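Local coordinates for nonsense-mediated mRNA decay protein 2 (Saccharomyces cerevisiae, PDB 4LUN), which takes part in nonsense-mediated decay of mRNAs carrying premature stop codons and contacts the partner protein NAM7/UPF1 through its C-terminus, at residues Q261-H264 against Q265-Q268. Numbering follows the deposited sequence.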
loop_
_atom_site.group_PDB
_atom_site.type_symbol
_atom_site.label_atom_id
_atom_site.label_comp_id
_atom_site.label_asym_id
_atom_site.label_seq_id
_atom_site.Cartn_x
_atom_site.Cartn_y
_atom_site.Cartn_z
ATOM N N GLN A 261 -10.183 -7.281 34.014
ATOM C CA GLN A 261 -11.633 -7.293 34.125
ATOM C C GLN A 261 -12.091 -8.110 35.338
ATOM O O GLN A 261 -13.000 -7.705 36.088
ATOM C CB GLN A 261 -12.252 -7.848 32.845
ATOM C CG GLN A 261 -13.764 -7.941 32.937
ATOM C CD GLN A 261 -14.391 -8.551 31.700
ATOM O OE1 GLN A 261 -14.101 -9.693 31.341
ATOM N NE2 GLN A 261 -15.265 -7.790 31.046
ATOM N N ARG A 262 -11.442 -9.249 35.564
ATOM C CA ARG A 262 -11.816 -10.114 36.678
ATOM C C ARG A 262 -11.551 -9.419 38.001
ATOM O O ARG A 262 -12.395 -9.442 38.892
ATOM C CB ARG A 262 -11.057 -11.440 36.620
ATOM C CG ARG A 262 -11.577 -12.399 35.562
ATOM C CD ARG A 262 -10.703 -13.641 35.488
ATOM N NE ARG A 262 -11.031 -14.590 36.544
ATOM C CZ ARG A 262 -11.987 -15.507 36.434
ATOM N NH1 ARG A 262 -12.696 -15.591 35.315
ATOM N NH2 ARG A 262 -12.236 -16.338 37.438
ATOM N N GLU A 263 -10.389 -8.783 38.127
ATOM C CA GLU A 263 -10.084 -8.070 39.368
ATOM C C GLU A 263 -11.042 -6.900 39.607
ATOM O O GLU A 263 -11.449 -6.673 40.745
ATOM C CB GLU A 263 -8.630 -7.583 39.396
ATOM C CG GLU A 263 -7.607 -8.706 39.510
ATOM C CD GLU A 263 -7.898 -9.672 40.656
ATOM O OE1 GLU A 263 -8.177 -9.216 41.785
ATOM O OE2 GLU A 263 -7.854 -10.900 40.423
ATOM N N HIS A 264 -11.401 -6.183 38.540
ATOM C CA HIS A 264 -12.349 -5.069 38.627
ATOM C C HIS A 264 -13.706 -5.594 39.114
ATOM O O HIS A 264 -14.367 -5.001 39.985
ATOM C CB HIS A 264 -12.489 -4.385 37.257
ATOM C CG HIS A 264 -13.719 -3.541 37.125
ATOM N ND1 HIS A 264 -14.004 -2.508 37.992
ATOM C CD2 HIS A 264 -14.745 -3.586 36.243
ATOM C CE1 HIS A 264 -15.156 -1.956 37.652
ATOM N NE2 HIS A 264 -15.624 -2.589 36.590
ATOM N N GLN A 265 -14.124 -6.714 38.541
ATOM C CA GLN A 265 -15.426 -7.258 38.876
ATOM C C GLN A 265 -15.478 -7.732 40.314
ATOM O O GLN A 265 -16.479 -7.529 40.986
ATOM C CB GLN A 265 -15.805 -8.374 37.908
ATOM C CG GLN A 265 -16.191 -7.823 36.543
ATOM C CD GLN A 265 -16.267 -8.904 35.485
ATOM O OE1 GLN A 265 -15.683 -9.982 35.634
ATOM N NE2 GLN A 265 -16.970 -8.612 34.391
ATOM N N LYS A 266 -14.404 -8.367 40.776
ATOM C CA LYS A 266 -14.326 -8.798 42.166
ATOM C C LYS A 266 -14.352 -7.598 43.098
ATOM O O LYS A 266 -14.980 -7.638 44.159
ATOM C CB LYS A 266 -13.052 -9.603 42.397
ATOM C CG LYS A 266 -12.999 -10.938 41.675
ATOM C CD LYS A 266 -11.725 -11.658 42.097
ATOM C CE LYS A 266 -11.164 -12.563 41.024
ATOM N NZ LYS A 266 -9.813 -13.070 41.430
ATOM N N CYS A 267 -13.668 -6.533 42.695
ATOM C CA CYS A 267 -13.638 -5.307 43.490
ATOM C C CYS A 267 -15.015 -4.696 43.625
ATOM O O CYS A 267 -15.414 -4.263 44.708
ATOM C CB CYS A 267 -12.714 -4.276 42.857
ATOM S SG CYS A 267 -10.984 -4.500 43.250
ATOM N N GLN A 268 -15.739 -4.648 42.514
ATOM C CA GLN A 268 -17.061 -4.020 42.506
ATOM C C GLN A 268 -18.032 -4.819 43.384
ATOM O O GLN A 268 -18.896 -4.246 44.047
ATOM C CB GLN A 268 -17.573 -3.893 41.069
ATOM C CG GLN A 268 -18.732 -2.932 40.912
ATOM C CD GLN A 268 -18.959 -2.539 39.466
ATOM O OE1 GLN A 268 -18.235 -2.975 38.574
ATOM N NE2 GLN A 268 -19.967 -1.708 39.229
#
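Gln265 lays its terminal amide over the face of the Gln261 amide, one turn earlier in the same helix, offset toward CG, with NE2 3.6 Å from Gln261 CG. The two amide planes are only 8° apart, yet the amides do not bond to each other; NE2 of Gln261 turns instead to the carbonyl of His313. Farther round the helix, Glu263 and Lys266 form an i to i+3 salt bridge, NZ standing 3.1 Å from Glu263 OE2 on its syn side, 32° out of the carboxylate plane. A bend at chi2 swings the carboxylate back to the lysine, whose extended chain runs past the carbonyl of Arg262. With an alanine at Glu263, the Lys266 ammonium is likely to lose this intrahelical mate and swing more freely. All of this lies near the C-terminal end of helix 231-271, the long helix that pairs with helix 277-303 to form a helical hairpin in this N-terminal MIF4G domain. His264 faces that second helix and touches Val279, while its ND1 is hydrogen-bonded to Asp276 in the connecting loop. Its ring lies alongside Gln268, planes 43° apart, with NE2 3.3 Å from Gln268 OE1 but too poorly angled for a hydrogen bond. The backbone i to i+4 bonds run on through both segments, Gln268 N giving its hydrogen to His264 O at 2.9 Å.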